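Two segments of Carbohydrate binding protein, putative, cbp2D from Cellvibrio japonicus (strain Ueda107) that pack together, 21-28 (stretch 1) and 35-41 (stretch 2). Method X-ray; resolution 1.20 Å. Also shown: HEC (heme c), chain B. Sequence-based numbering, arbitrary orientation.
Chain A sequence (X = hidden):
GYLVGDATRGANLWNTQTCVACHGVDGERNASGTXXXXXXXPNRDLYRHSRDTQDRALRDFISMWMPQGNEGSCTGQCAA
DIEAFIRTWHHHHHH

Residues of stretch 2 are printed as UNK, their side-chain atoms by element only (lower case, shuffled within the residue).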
ATOM      1  N   ALA A  21      -0.871  10.284  -2.556  1.00  6.22           N
ATOM      2  CA  ALA A  21      -1.893  11.220  -3.047  1.00  6.55           C
ATOM      3  C   ALA A  21      -3.269  10.813  -2.540  1.00  6.40           C
ATOM      4  O   ALA A  21      -4.048  11.657  -2.078  1.00  7.22           O
ATOM      5  CB  ALA A  21      -1.864  11.246  -4.543  1.00  7.05           C
ATOM      6  N   CYS A  22      -3.640   9.526  -2.671  1.00  6.35           N
ATOM      7  CA  CYS A  22      -4.979   9.075  -2.340  1.00  6.39           C
ATOM      8  C   CYS A  22      -5.089   8.643  -0.885  1.00  6.68           C
ATOM      9  O   CYS A  22      -6.182   8.708  -0.345  1.00  9.68           O
ATOM     10  CB  CYS A  22      -5.427   7.975  -3.258  1.00  6.84           C
ATOM     11  SG  CYS A  22      -5.567   8.610  -4.953  1.00  6.99           S
ATOM     12  N   HIS A  23      -4.011   8.144  -0.307  1.00  6.17           N
ATOM     13  CA  HIS A  23      -4.071   7.489   1.012  1.00  6.33           C
ATOM     14  C   HIS A  23      -3.348   8.292   2.090  1.00  6.90           C
ATOM     15  O   HIS A  23      -3.254   7.802   3.222  1.00  7.63           O
ATOM     16  CB  HIS A  23      -3.490   6.076   0.912  1.00  6.47           C
ATOM     17  CG  HIS A  23      -4.264   5.166   0.020  1.00  6.12           C
ATOM     18  ND1 HIS A  23      -5.568   4.827   0.250  1.00  6.58           N
ATOM     19  CD2 HIS A  23      -3.892   4.432  -1.060  1.00  5.64           C
ATOM     20  CE1 HIS A  23      -5.937   3.958  -0.678  1.00  6.16           C
ATOM     21  NE2 HIS A  23      -4.934   3.667  -1.505  1.00  6.06           N
ATOM     22  N   GLY A  24      -2.844   9.477   1.764  1.00  6.70           N
ATOM     23  CA  GLY A  24      -2.129  10.276   2.757  1.00  7.02           C
ATOM     24  C   GLY A  24      -0.814   9.641   3.170  1.00  6.52           C
ATOM     25  O   GLY A  24      -0.245   8.799   2.490  1.00  7.29           O
ATOM     26  N   VAL A  25      -0.320  10.141   4.287  1.00  7.27           N
ATOM     27  CA  VAL A  25       1.003   9.681   4.794  1.00  8.56           C
ATOM     28  C   VAL A  25       0.909   8.312   5.451  1.00  7.88           C
ATOM     29  O   VAL A  25       1.919   7.627   5.546  1.00  9.23           O
ATOM     30  CB  VAL A  25       1.590  10.721   5.739  1.00 11.48           C
ATOM     31  CG1 VAL A  25       1.705  12.060   5.128  1.00 14.60           C
ATOM     32  CG2 VAL A  25       0.886  10.818   7.046  1.00 14.24           C
ATOM     33  N   ASP A  26      -0.290   7.948   5.902  1.00  8.49           N
ATOM     34  CA  ASP A  26      -0.455   6.862   6.889  1.00  9.04           C
ATOM     35  C   ASP A  26      -1.843   6.236   6.766  1.00  8.56           C
ATOM     36  O   ASP A  26      -2.262   5.571   7.697  1.00  9.93           O
ATOM     37  CB  ASP A  26      -0.248   7.388   8.304  1.00 10.00           C
ATOM     38  CG  ASP A  26      -1.282   8.432   8.685  1.00  9.96           C
ATOM     39  OD1 ASP A  26      -2.114   8.781   7.830  1.00  9.14           O
ATOM     40  OD2 ASP A  26      -1.242   8.903   9.851  1.00 12.17           O
ATOM     41  N   GLY A  27      -2.522   6.435   5.639  1.00  8.20           N
ATOM     42  CA  GLY A  27      -3.857   5.891   5.458  1.00  8.36           C
ATOM     43  C   GLY A  27      -4.940   6.603   6.213  1.00  8.45           C
ATOM     44  O   GLY A  27      -6.083   6.135   6.171  1.00  8.89           O
ATOM     45  N   GLU A  28      -4.585   7.697   6.892  1.00  8.43           N
ATOM     46  CA  GLU A  28      -5.544   8.455   7.716  1.00  9.17           C
ATOM     47  C   GLU A  28      -5.490   9.945   7.400  1.00  8.02           C
ATOM     48  O   GLU A  28      -6.540  10.575   7.308  1.00  9.30           O
ATOM     49  CB  GLU A  28      -5.242   8.171   9.192  1.00 11.69           C
ATOM     50  CG  GLU A  28      -6.119   8.868  10.176  1.00 15.90           C
ATOM     51  CD  GLU A  28      -5.660   8.664  11.622  1.00 24.87           C
ATOM     52  OE1 GLU A  28      -4.436   8.706  11.933  1.00 32.35           O
ATOM     53  OE2 GLU A  28      -6.526   8.586  12.440  1.00 28.92           O
ATOM     54  N   UNK A  35      -7.993  14.947   6.308  1.00  9.21           N
ATOM     55  CA  UNK A  35      -8.097  13.492   6.224  1.00  9.34           C
ATOM     56  C   UNK A  35      -7.718  13.002   4.816  1.00  8.99           C
ATOM     57  O   UNK A  35      -7.953  13.666   3.808  1.00  9.97           O
ATOM     58  c   UNK A  35     -10.161  14.478   6.969  1.00 15.71           C
ATOM     59  c   UNK A  35      -9.265  15.606   6.618  1.00 11.02           C
ATOM     60  c   UNK A  35      -9.562  13.200   6.498  1.00 11.57           C
ATOM     61  N   UNK A  36      -7.130  11.823   4.767  1.00  8.97           N
ATOM     62  CA  UNK A  36      -6.832  11.159   3.493  1.00  9.71           C
ATOM     63  C   UNK A  36      -8.094  11.065   2.626  1.00  8.53           C
ATOM     64  O   UNK A  36      -9.181  10.799   3.135  1.00  9.53           O
ATOM     65  c   UNK A  36      -6.257   9.783   3.754  1.00 11.30           C
ATOM     66  N   UNK A  37      -7.914  11.135   1.330  1.00  8.75           N
ATOM     67  CA  UNK A  37      -9.034  10.979   0.401  1.00  9.71           C
ATOM     68  C   UNK A  37      -9.655   9.595   0.570  1.00  8.56           C
ATOM     69  O   UNK A  37     -10.892   9.468   0.592  1.00 10.05           O
ATOM     70  c   UNK A  37      -9.501  11.099  -2.102  1.00 13.71           C
ATOM     71  c   UNK A  37     -10.665  12.061  -1.932  1.00 16.14           C
ATOM     72  c   UNK A  37      -8.801  11.348  -3.416  1.00 15.85           C
ATOM     73  c   UNK A  37      -8.499  11.210  -0.993  1.00 11.42           C
ATOM     74  N   UNK A  38      -8.817   8.567   0.597  1.00  8.28           N
ATOM     75  CA  UNK A  38      -9.254   7.174   0.715  1.00  8.73           C
ATOM     76  C   UNK A  38      -8.483   6.564   1.871  1.00  8.27           C
ATOM     77  O   UNK A  38      -7.264   6.379   1.801  1.00  8.52           O
ATOM     78  o   UNK A  38      -9.674   7.031  -1.646  1.00 12.03           O
ATOM     79  c   UNK A  38      -9.429   4.953  -0.455  1.00 11.32           C
ATOM     80  c   UNK A  38      -8.985   6.395  -0.570  1.00  9.98           C
ATOM     81  N   UNK A  39      -9.158   6.209   2.960  1.00  9.81           N
ATOM     82  CA  UNK A  39      -8.478   5.570   4.061  1.00  9.83           C
ATOM     83  C   UNK A  39      -7.856   4.252   3.619  1.00  9.79           C
ATOM     84  O   UNK A  39      -8.297   3.601   2.672  1.00 11.80           O
ATOM     85  c   UNK A  39     -10.557   6.517   3.280  1.00 13.39           C
ATOM     86  c   UNK A  39     -10.746   5.986   4.668  1.00 21.83           C
ATOM     87  c   UNK A  39      -9.525   5.368   5.145  1.00 13.97           C
ATOM     88  N   UNK A  40      -6.873   3.823   4.387  1.00  8.48           N
ATOM     89  CA  UNK A  40      -6.212   2.517   4.185  1.00  8.10           C
ATOM     90  C   UNK A  40      -6.041   1.891   5.555  1.00  7.90           C
ATOM     91  O   UNK A  40      -5.308   2.414   6.381  1.00  8.57           O
ATOM     92  c   UNK A  40      -4.883   2.719   3.469  1.00  7.38           C
ATOM     93  c   UNK A  40      -3.780   0.471   3.948  1.00  7.83           C
ATOM     94  c   UNK A  40      -4.192   1.493   2.883  1.00  7.29           C
ATOM     95  c   UNK A  40      -2.988   1.946   2.071  1.00  7.78           C
ATOM     96  N   UNK A  41      -6.764   0.799   5.790  1.00  7.73           N
ATOM     97  CA  UNK A  41      -6.654   0.033   7.031  1.00  8.42           C
ATOM     98  C   UNK A  41      -5.466  -0.901   6.890  1.00  7.72           C
ATOM     99  O   UNK A  41      -5.509  -1.800   6.040  1.00  8.07           O
ATOM    100  o   UNK A  41      -6.890  -1.994   9.013  1.00 11.43           O
ATOM    101  c   UNK A  41      -7.929  -0.739   7.247  1.00  9.16           C
ATOM    102  c   UNK A  41      -7.917  -1.521   8.533  1.00 11.26           C
ATOM    103  n   UNK A  41      -9.092  -1.677   9.091  1.00 14.35           N
TER
HETATM  104 FE   HEC B 101      -4.948   2.415  -3.025  1.00  5.78          FE
HETATM  105  CHA HEC B 101      -7.542   0.671  -1.687  1.00  6.14           C
HETATM  106  CHB HEC B 101      -2.753   0.484  -1.321  1.00  5.60           C
HETATM  107  CHC HEC B 101      -2.386   4.008  -4.582  1.00  5.98           C
HETATM  108  CHD HEC B 101      -7.150   4.559  -4.459  1.00  5.95           C
HETATM  109  NA  HEC B 101      -5.115   0.907  -1.765  1.00  6.27           N
HETATM  110  C1A HEC B 101      -6.274   0.363  -1.238  1.00  5.76           C
HETATM  111  C2A HEC B 101      -5.973  -0.575  -0.207  1.00  6.01           C
HETATM  112  C3A HEC B 101      -4.638  -0.663  -0.131  1.00  5.82           C
HETATM  113  C4A HEC B 101      -4.097   0.279  -1.093  1.00  5.75           C
HETATM  114  CMA HEC B 101      -3.807  -1.573   0.718  1.00  6.68           C
HETATM  115  CAA HEC B 101      -6.982  -1.331   0.629  1.00  6.69           C
HETATM  116  CBA HEC B 101      -7.357  -0.525   1.894  1.00  7.79           C
HETATM  117  CGA HEC B 101      -8.240  -1.205   2.870  1.00  7.54           C
HETATM  118  O1A HEC B 101      -8.606  -2.373   2.682  1.00  8.74           O
HETATM  119  O2A HEC B 101      -8.539  -0.541   3.920  1.00  8.32           O
HETATM  120  NB  HEC B 101      -2.946   2.254  -2.983  1.00  5.27           N
HETATM  121  C1B HEC B 101      -2.214   1.393  -2.210  1.00  5.64           C
HETATM  122  C2B HEC B 101      -0.819   1.553  -2.474  1.00  5.52           C
HETATM  123  C3B HEC B 101      -0.692   2.506  -3.442  1.00  5.62           C
HETATM  124  C4B HEC B 101      -2.067   2.977  -3.710  1.00  5.73           C
HETATM  125  CMB HEC B 101       0.291   0.799  -1.819  1.00  6.15           C
HETATM  126  CAB HEC B 101       0.535   2.985  -4.128  1.00  6.18           C
HETATM  127  CBB HEC B 101       1.291   1.912  -4.863  1.00  7.12           C
HETATM  128  NC  HEC B 101      -4.787   3.957  -4.264  1.00  5.93           N
HETATM  129  C1C HEC B 101      -3.655   4.513  -4.772  1.00  5.75           C
HETATM  130  C2C HEC B 101      -3.940   5.699  -5.516  1.00  6.07           C
HETATM  131  C3C HEC B 101      -5.283   5.916  -5.412  1.00  6.04           C
HETATM  132  C4C HEC B 101      -5.820   4.813  -4.675  1.00  5.79           C
HETATM  133  CMC HEC B 101      -2.894   6.571  -6.159  1.00  7.16           C
HETATM  134  CAC HEC B 101      -6.087   7.082  -5.891  1.00  6.51           C
HETATM  135  CBC HEC B 101      -5.988   7.437  -7.315  1.00  8.15           C
HETATM  136  ND  HEC B 101      -6.943   2.532  -3.128  1.00  5.80           N
HETATM  137  C1D HEC B 101      -7.674   3.462  -3.798  1.00  5.75           C
HETATM  138  C2D HEC B 101      -9.089   3.124  -3.751  1.00  6.92           C
HETATM  139  C3D HEC B 101      -9.206   2.003  -3.033  1.00  6.66           C
HETATM  140  C4D HEC B 101      -7.852   1.654  -2.586  1.00  6.29           C
HETATM  141  CMD HEC B 101     -10.182   3.922  -4.398  1.00  8.09           C
HETATM  142  CAD HEC B 101     -10.418   1.157  -2.828  1.00  7.40           C
HETATM  143  CBD HEC B 101     -10.403  -0.005  -3.904  1.00  7.83           C
HETATM  144  CGD HEC B 101     -11.654  -0.827  -3.929  1.00  8.78           C
HETATM  145  O1D HEC B 101     -11.727  -1.870  -3.229  1.00  8.88           O
HETATM  146  O2D HEC B 101     -12.604  -0.426  -4.668  1.00 11.36           O
HETATM  147  O   HOH W   1      -5.446  12.195   0.214  1.00 20.91           O
HETATM  148  O   HOH W   2      -4.327   3.940   8.500  1.00 15.22           O

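Position 35 carries three side-chain carbons closing a ring onto the backbone N. Its CA lies 3.5 Å from Glu28 O. A ring through the backbone nitrogen means proline: Pro35.

Position 36 has one side-chain carbon, CB, directed toward stretch 1. Its CB sits 3.6 Å from His23 O and 4.0 Å from Gly24 N. The backbone N of position 36 donates a nearly straight hydrogen bond to Glu28 O, at 2.9 Å. A lone CB identifies Ala36. A CB built on Gly24 would come to a tight 3.3 Å from Ala36 CB. Positive phi at Gly24 also favours glycine.

Position 37 has four carbons, forked at the second. Its CA-to-CB bond points toward stretch 1, with CB 3.5 Å from Cys22 O, yet the residue remains exposed. Its backbone N donates to water 1 at 2.9 Å, and that water donates to Ala21 O at 2.7 Å. The fork after one unbranched carbon fits leucine: Leu37, with chi1 t and chi2 p.

Position 38 has one carbon carrying an oxygen and a second carbon. The backbone N donates to Cys22 O at 2.8 Å, and the backbone O accepts from His23 ND1 at 2.8 Å. Branching at CB with one oxygen gives Thr38. Its CG2 lies 3.6 Å from His23 CE1 and 3.8 Å from heme C2D.

Position 39 again has three carbons in a ring closed onto N. Its CA and CB approach Gly27 O at 3.2 and 3.7 Å. This is Pro39; with no N-H, its backbone nitrogen cannot donate.

Position 40 has four carbons, forked at the second. Its backbone N donates to Gly27 O at 3.0 Å, and one fork carbon covers a face of the His23 ring. This is Leu40. Leu40 CD1 stands 4.1 Å from the His23 ring centroid and 3.7 Å from heme CHB. A CB on Gly27 would clash with Leu40 O at 2.5 Å.

Position 41 has two carbons, the second bearing one oxygen and one nitrogen. It makes no contact with stretch 1. The terminal amide gives Asn41, whose backbone N donates to heme O2A at 2.9 Å.

The contact works by backbone pairing around a heme ligand. Cys22 SG is bonded to heme CAC at 1.9 Å, and His23 NE2 binds FE at 2.0 Å. Thr38 O fixes the ring at its edge, while Leu40 packs over one face. Water 2 joins Asp26 O and Leu40 O.

Stretch 2 35-41: PALTPLN
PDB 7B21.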